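Local coordinates for chitin deacetylase 1 (Bombyx mori, PDB 5ZNT), which removes N-acetyl groups from the N-acetyl-D-glucosamine residues of chitin, as a zinc-dependent carbohydrate esterase family 4 hydrolase, to give chitosan and acetate, at residues 79-84 and 353-358; 341-346 and 357-362. All blocks are in the same frame, centred on the assembly; numbering follows the deposited sequence.

Interaction 1: 79-84 and 353-358. With NAG (2-acetamido-2-deoxy-beta-D-glucopyranose), chain B.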
loop_
_atom_site.group_PDB
_atom_site.type_symbol
_atom_site.label_atom_id
_atom_site.label_comp_id
_atom_site.label_asym_id
_atom_site.label_seq_id
_atom_site.Cartn_x
_atom_site.Cartn_y
_atom_site.Cartn_z
ATOM N N SER A 79 2.887 -10.369 -2.712
ATOM C CA SER A 79 3.584 -11.504 -2.125
ATOM C C SER A 79 3.963 -12.483 -3.239
ATOM O O SER A 79 3.321 -12.519 -4.287
ATOM C CB SER A 79 2.704 -12.205 -1.068
ATOM O OG SER A 79 1.465 -12.640 -1.649
ATOM N N HIS A 80 4.994 -13.306 -2.984
ATOM C CA HIS A 80 5.643 -14.064 -4.062
ATOM C C HIS A 80 4.810 -15.251 -4.532
ATOM O O HIS A 80 4.628 -15.447 -5.735
ATOM C CB HIS A 80 7.025 -14.534 -3.594
ATOM C CG HIS A 80 7.739 -15.445 -4.558
ATOM N ND1 HIS A 80 7.851 -15.179 -5.911
ATOM C CD2 HIS A 80 8.396 -16.611 -4.350
ATOM C CE1 HIS A 80 8.555 -16.141 -6.491
ATOM N NE2 HIS A 80 8.899 -17.022 -5.565
ATOM N N LYS A 81 4.329 -16.099 -3.608
ATOM C CA LYS A 81 3.873 -17.414 -4.044
ATOM C C LYS A 81 2.655 -17.283 -4.943
ATOM O O LYS A 81 1.687 -16.588 -4.609
ATOM C CB LYS A 81 3.560 -18.325 -2.840
ATOM C CG LYS A 81 3.664 -19.823 -3.160
ATOM C CD LYS A 81 3.278 -20.674 -1.902
ATOM C CE LYS A 81 3.573 -22.142 -2.115
ATOM N NZ LYS A 81 3.346 -22.961 -0.857
ATOM N N TYR A 82 2.717 -17.948 -6.103
ATOM C CA TYR A 82 1.688 -17.971 -7.137
ATOM C C TYR A 82 1.566 -16.671 -7.917
ATOM O O TYR A 82 0.622 -16.516 -8.693
ATOM C CB TYR A 82 0.307 -18.332 -6.574
ATOM C CG TYR A 82 0.323 -19.554 -5.672
ATOM C CD1 TYR A 82 0.752 -20.801 -6.155
ATOM C CD2 TYR A 82 -0.106 -19.467 -4.346
ATOM C CE1 TYR A 82 0.750 -21.940 -5.312
ATOM C CE2 TYR A 82 -0.107 -20.579 -3.509
ATOM C CZ TYR A 82 0.312 -21.813 -3.992
ATOM O OH TYR A 82 0.311 -22.908 -3.137
ATOM N N THR A 83 2.487 -15.732 -7.757
ATOM C CA THR A 83 2.357 -14.475 -8.471
ATOM C C THR A 83 2.802 -14.638 -9.919
ATOM O O THR A 83 3.710 -15.415 -10.222
ATOM C CB THR A 83 3.154 -13.392 -7.758
ATOM O OG1 THR A 83 2.357 -12.943 -6.670
ATOM C CG2 THR A 83 3.506 -12.191 -8.673
ATOM N N ASN A 84 2.100 -13.953 -10.810
ATOM C CA ASN A 84 2.402 -13.908 -12.236
ATOM C C ASN A 84 3.203 -12.632 -12.478
ATOM O O ASN A 84 2.652 -11.528 -12.408
ATOM C CB ASN A 84 1.083 -13.955 -12.991
ATOM C CG ASN A 84 1.214 -13.748 -14.480
ATOM O OD1 ASN A 84 2.191 -13.193 -15.001
ATOM N ND2 ASN A 84 0.192 -14.201 -15.182
ATOM N N GLU A 353 6.158 -29.098 -3.651
ATOM C CA GLU A 353 5.343 -28.300 -4.544
ATOM C C GLU A 353 6.058 -28.032 -5.846
ATOM O O GLU A 353 7.286 -27.892 -5.896
ATOM C CB GLU A 353 4.996 -26.967 -3.901
ATOM C CG GLU A 353 4.397 -27.098 -2.525
ATOM C CD GLU A 353 3.757 -25.803 -2.114
ATOM O OE1 GLU A 353 2.776 -25.386 -2.790
ATOM O OE2 GLU A 353 4.275 -25.199 -1.156
ATOM N N THR A 354 5.270 -27.946 -6.903
ATOM C CA THR A 354 5.681 -27.386 -8.172
ATOM C C THR A 354 4.880 -26.108 -8.362
ATOM O O THR A 354 3.646 -26.133 -8.271
ATOM C CB THR A 354 5.418 -28.375 -9.314
ATOM O OG1 THR A 354 6.350 -29.464 -9.229
ATOM C CG2 THR A 354 5.553 -27.702 -10.656
ATOM N N ILE A 355 5.561 -24.988 -8.612
ATOM C CA ILE A 355 4.875 -23.701 -8.687
ATOM C C ILE A 355 5.135 -23.085 -10.044
ATOM O O ILE A 355 6.286 -23.007 -10.488
ATOM C CB ILE A 355 5.290 -22.764 -7.541
ATOM C CG1 ILE A 355 4.842 -23.406 -6.230
ATOM C CG2 ILE A 355 4.584 -21.388 -7.700
ATOM C CD1 ILE A 355 5.737 -23.192 -5.096
ATOM N N ASN A 356 4.056 -22.705 -10.727
ATOM C CA ASN A 356 4.149 -22.046 -12.017
ATOM C C ASN A 356 4.449 -20.570 -11.809
ATOM O O ASN A 356 3.744 -19.881 -11.063
ATOM C CB ASN A 356 2.841 -22.185 -12.804
ATOM C CG ASN A 356 2.612 -23.587 -13.309
ATOM O OD1 ASN A 356 3.506 -24.437 -13.255
ATOM N ND2 ASN A 356 1.411 -23.840 -13.804
ATOM N N LEU A 357 5.470 -20.082 -12.492
ATOM C CA LEU A 357 5.842 -18.682 -12.433
ATOM C C LEU A 357 5.840 -18.167 -13.858
ATOM O O LEU A 357 6.577 -18.687 -14.705
ATOM C CB LEU A 357 7.218 -18.514 -11.786
ATOM C CG LEU A 357 7.635 -17.087 -11.445
ATOM C CD1 LEU A 357 8.604 -17.126 -10.252
ATOM C CD2 LEU A 357 8.306 -16.417 -12.637
ATOM N N GLN A 358 5.013 -17.167 -14.135
ATOM C CA GLN A 358 4.971 -16.588 -15.470
ATOM C C GLN A 358 5.820 -15.317 -15.496
ATOM O O GLN A 358 5.786 -14.512 -14.557
ATOM C CB GLN A 358 3.528 -16.305 -15.898
ATOM C CG GLN A 358 2.587 -17.507 -15.815
ATOM C CD GLN A 358 2.147 -17.783 -14.375
ATOM O OE1 GLN A 358 2.233 -16.903 -13.510
ATOM N NE2 GLN A 358 1.703 -19.013 -14.107
HETATM C C1 NAG B . 0.126 -14.039 -16.598
HETATM C C2 NAG B . -0.980 -14.804 -17.296
HETATM C C3 NAG B . -0.959 -14.479 -18.789
HETATM C C4 NAG B . -0.974 -12.968 -19.017
HETATM C C5 NAG B . 0.064 -12.275 -18.138
HETATM C C6 NAG B . -0.035 -10.768 -18.167
HETATM C C7 NAG B . -1.288 -16.858 -15.967
HETATM C C8 NAG B . -1.178 -18.354 -15.981
HETATM N N2 NAG B . -0.898 -16.239 -17.084
HETATM O O3 NAG B . -2.083 -15.112 -19.385
HETATM O O4 NAG B . -0.499 -12.646 -20.318
HETATM O O5 NAG B . -0.080 -12.681 -16.775
HETATM O O6 NAG B . -1.353 -10.342 -17.850
HETATM O O7 NAG B . -1.685 -16.235 -14.971
HETATM O O HOH W 1 0.460 -17.230 -11.378
HETATM O O HOH W 2 0.296 -25.792 -1.581
HETATM O O HOH W 3 4.230 -17.931 -9.231
#

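Interaction 2: 341-346 and 357-362. With NAG (2-acetamido-2-deoxy-beta-D-glucopyranose), chain B.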
loop_
_atom_site.group_PDB
_atom_site.type_symbol
_atom_site.label_atom_id
_atom_site.label_comp_id
_atom_site.label_asym_id
_atom_site.label_seq_id
_atom_site.Cartn_x
_atom_site.Cartn_y
_atom_site.Cartn_z
ATOM N N HIS A 341 6.583 -16.614 -20.751
ATOM C CA HIS A 341 6.970 -17.971 -20.403
ATOM C C HIS A 341 6.207 -18.422 -19.163
ATOM O O HIS A 341 5.984 -17.643 -18.225
ATOM C CB HIS A 341 8.479 -18.052 -20.159
ATOM C CG HIS A 341 9.298 -17.718 -21.368
ATOM N ND1 HIS A 341 10.053 -16.569 -21.466
ATOM C CD2 HIS A 341 9.463 -18.374 -22.541
ATOM C CE1 HIS A 341 10.655 -16.535 -22.643
ATOM N NE2 HIS A 341 10.309 -17.616 -23.315
ATOM N N SER A 342 5.804 -19.682 -19.167
ATOM C CA SER A 342 5.172 -20.316 -18.018
ATOM C C SER A 342 6.171 -21.314 -17.430
ATOM O O SER A 342 6.350 -22.409 -17.960
ATOM C CB SER A 342 3.873 -21.005 -18.424
ATOM O OG SER A 342 3.258 -21.578 -17.278
ATOM N N CYS A 343 6.817 -20.945 -16.323
ATOM C CA CYS A 343 7.894 -21.750 -15.754
ATOM C C CYS A 343 7.365 -22.635 -14.633
ATOM O O CYS A 343 6.851 -22.128 -13.633
ATOM C CB CYS A 343 9.014 -20.835 -15.238
ATOM S SG CYS A 343 9.519 -19.604 -16.437
ATOM N N LYS A 344 7.486 -23.937 -14.780
ATOM C CA LYS A 344 7.093 -24.894 -13.769
ATOM C C LYS A 344 8.334 -25.156 -12.909
ATOM O O LYS A 344 9.204 -25.757 -13.347
ATOM C CB LYS A 344 6.492 -26.152 -14.357
ATOM C CG LYS A 344 6.139 -27.151 -13.280
ATOM C CD LYS A 344 5.292 -28.401 -13.640
ATOM C CE LYS A 344 4.010 -28.108 -14.371
ATOM N NZ LYS A 344 2.897 -27.602 -13.552
ATOM N N LEU A 345 8.358 -24.706 -11.669
ATOM C CA LEU A 345 9.591 -24.694 -10.916
ATOM C C LEU A 345 9.424 -25.416 -9.597
ATOM O O LEU A 345 8.326 -25.482 -9.028
ATOM C CB LEU A 345 10.063 -23.245 -10.686
ATOM C CG LEU A 345 10.253 -22.391 -11.942
ATOM C CD1 LEU A 345 10.387 -20.886 -11.554
ATOM C CD2 LEU A 345 11.482 -22.856 -12.711
ATOM N N THR A 346 10.537 -25.961 -9.121
ATOM C CA THR A 346 10.631 -26.555 -7.805
ATOM C C THR A 346 11.816 -25.940 -7.077
ATOM O O THR A 346 12.705 -25.332 -7.680
ATOM C CB THR A 346 10.788 -28.088 -7.885
ATOM O OG1 THR A 346 11.996 -28.431 -8.600
ATOM C CG2 THR A 346 9.552 -28.732 -8.586
ATOM N N LEU A 357 5.470 -20.082 -12.492
ATOM C CA LEU A 357 5.842 -18.682 -12.433
ATOM C C LEU A 357 5.840 -18.167 -13.858
ATOM O O LEU A 357 6.577 -18.687 -14.705
ATOM C CB LEU A 357 7.218 -18.514 -11.786
ATOM C CG LEU A 357 7.635 -17.087 -11.445
ATOM C CD1 LEU A 357 8.604 -17.126 -10.252
ATOM C CD2 LEU A 357 8.306 -16.417 -12.637
ATOM N N GLN A 358 5.013 -17.167 -14.135
ATOM C CA GLN A 358 4.971 -16.588 -15.470
ATOM C C GLN A 358 5.820 -15.317 -15.496
ATOM O O GLN A 358 5.786 -14.512 -14.557
ATOM C CB GLN A 358 3.528 -16.305 -15.898
ATOM C CG GLN A 358 2.587 -17.507 -15.815
ATOM C CD GLN A 358 2.147 -17.783 -14.375
ATOM O OE1 GLN A 358 2.233 -16.903 -13.510
ATOM N NE2 GLN A 358 1.703 -19.013 -14.107
ATOM N N THR A 359 6.609 -15.163 -16.560
ATOM C CA THR A 359 7.538 -14.051 -16.700
ATOM C C THR A 359 7.897 -13.898 -18.175
ATOM O O THR A 359 7.908 -14.879 -18.927
ATOM C CB THR A 359 8.808 -14.274 -15.865
ATOM O OG1 THR A 359 9.735 -13.204 -16.075
ATOM C CG2 THR A 359 9.500 -15.592 -16.251
ATOM N N CYS A 360 8.225 -12.667 -18.570
ATOM C CA CYS A 360 8.762 -12.453 -19.910
ATOM C C CYS A 360 10.208 -12.899 -20.013
ATOM O O CYS A 360 10.722 -13.052 -21.128
ATOM C CB CYS A 360 8.654 -10.978 -20.306
ATOM S SG CYS A 360 6.967 -10.416 -20.522
ATOM N N LEU A 361 10.876 -13.086 -18.882
ATOM C CA LEU A 361 12.238 -13.592 -18.880
ATOM C C LEU A 361 12.248 -15.090 -19.169
ATOM O O LEU A 361 11.241 -15.783 -19.001
ATOM C CB LEU A 361 12.906 -13.341 -17.527
ATOM C CG LEU A 361 13.624 -12.034 -17.242
ATOM C CD1 LEU A 361 12.631 -10.876 -17.206
ATOM C CD2 LEU A 361 14.358 -12.196 -15.904
ATOM N N ARG A 362 13.412 -15.593 -19.605
ATOM C CA ARG A 362 13.609 -17.039 -19.644
ATOM C C ARG A 362 13.483 -17.612 -18.237
ATOM O O ARG A 362 13.765 -16.941 -17.241
ATOM C CB ARG A 362 14.989 -17.397 -20.213
ATOM C CG ARG A 362 16.088 -16.705 -19.446
ATOM C CD ARG A 362 17.401 -17.494 -19.248
ATOM N NE ARG A 362 18.364 -16.611 -18.575
ATOM C CZ ARG A 362 19.076 -16.927 -17.495
ATOM N NH1 ARG A 362 18.990 -18.137 -16.949
ATOM N NH2 ARG A 362 19.891 -16.026 -16.968
HETATM C C1 NAG B . 0.126 -14.039 -16.598
HETATM C C2 NAG B . -0.980 -14.804 -17.296
HETATM C C3 NAG B . -0.959 -14.479 -18.789
HETATM C C4 NAG B . -0.974 -12.968 -19.017
HETATM C C5 NAG B . 0.064 -12.275 -18.138
HETATM C C6 NAG B . -0.035 -10.768 -18.167
HETATM C C7 NAG B . -1.288 -16.858 -15.967
HETATM C C8 NAG B . -1.178 -18.354 -15.981
HETATM N N2 NAG B . -0.898 -16.239 -17.084
HETATM O O3 NAG B . -2.083 -15.112 -19.385
HETATM O O4 NAG B . -0.499 -12.646 -20.318
HETATM O O5 NAG B . -0.080 -12.681 -16.775
HETATM O O6 NAG B . -1.353 -10.342 -17.850
HETATM O O7 NAG B . -1.685 -16.235 -14.971
#

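Interaction 1: 79-84 and 353-358
Two donors grip Y82 O: N49 ND2, and a water that joins this carbonyl to the Q358 side chain, donating at 2.8 Å to Y82 O and at 2.8 Å to Q358 OE1. A second water is the backbone counterpart, reaching T83 O at 2.8 Å and N356 O at 2.7 Å. The extended K81 chain lays its CG over the centre of one face of the Y82 ring and carries NZ to the E353 carboxylate, crossing that side chain at about a right angle. K81 NZ and E353 OE2 form a salt bridge, although their separation of 2.4 Å is too short to be taken literally. Next to that charge pair, K81 CE packs on I355 CD1 at 3.8 Å. On the H80 side, L357 CD1 meets the edge of the imidazole at CE1, 3.9 Å away, while Y85 and P368 O bind the ring nitrogens. At the other end N84, its CG anti to the backbone N (chi1 173°), caps A87 N through OD1 and carries the N-linked NAG on ND2. Q358 is bent at chi2 (78°), which sets CD beside the acetamido group; its NE2 lies 3.5 Å from NAG C8, the methyl of that group. The direct polar link is thus the K81-E353 salt bridge; water joins the Y82 and T83 carbonyls to strand 355-359, where I355 and L357 add apolar contacts.

Interaction 2: 341-346 and 357-362
Strands 341-345 and 357-359 run antiparallel, their directions 149° apart and their axes 4.6 Å apart at closest approach, as the two arms of a beta hairpin. Two hydrogen-bonded pairs, H341 with T359 and C343 with L357, flank the non-hydrogen-bonded pair S342 with Q358. The C343-L357 pair is regular: C343 N donates to L357 O at 2.8 Å and L357 N to C343 O at 2.7 Å. In the other pair T359 N donates to H341 O at 3.1 Å, but the return bond, from H341 N to T359 O, is bent and weak. H341 O also receives a CA-H...O contact from Q358 CA.

H341, C343, L357 and T359 project from one face of the hairpin, S342 and Q358 from the other. On the first face L345 CD1 packs against L357 CB at 4.0 Å, the two leucines crossing obliquely. The C343 sulfur, which forms a disulfide with C363, lies 4.0 Å from T359 CG2. T359 has its hydroxyl anti to the backbone N (chi1 177°), where OG1 accepts from L361 N in an ST turn and also bonds F134 O. That turn carries the chain past C360. One disulfide thus links strand 341-345 to C363, beyond the ST turn; the other links C360, within that turn, to C337, ahead of the hairpin. L361 O then comes back over the start of the first strand, where H341 ND1 donates to it at 2.8 Å, with the nitrogen above the carbonyl plane and the oxygen tilted 32° out of the imidazole plane.

Overall arrangement
From the N terminus, the chain of the deacetylase catalytic region leaves strand 75-78 of the parallel sheet and passes through 79-84 into helix 85-93. Interaction 1 pairs this loop with 353-358, closing a loop of 268 residues. Interaction 2 closes a short loop of ten residues at the C-terminal end of that long span, the two closures ending on the same strand and sharing L357 and Q358. Strand 355-359 is common to both: its partner across the small antiparallel sheet is strand 341-345, while the loop beside helix 85-93 meets it through side chains and water. Together they tie the C-terminal hairpin to the zinc-binding core.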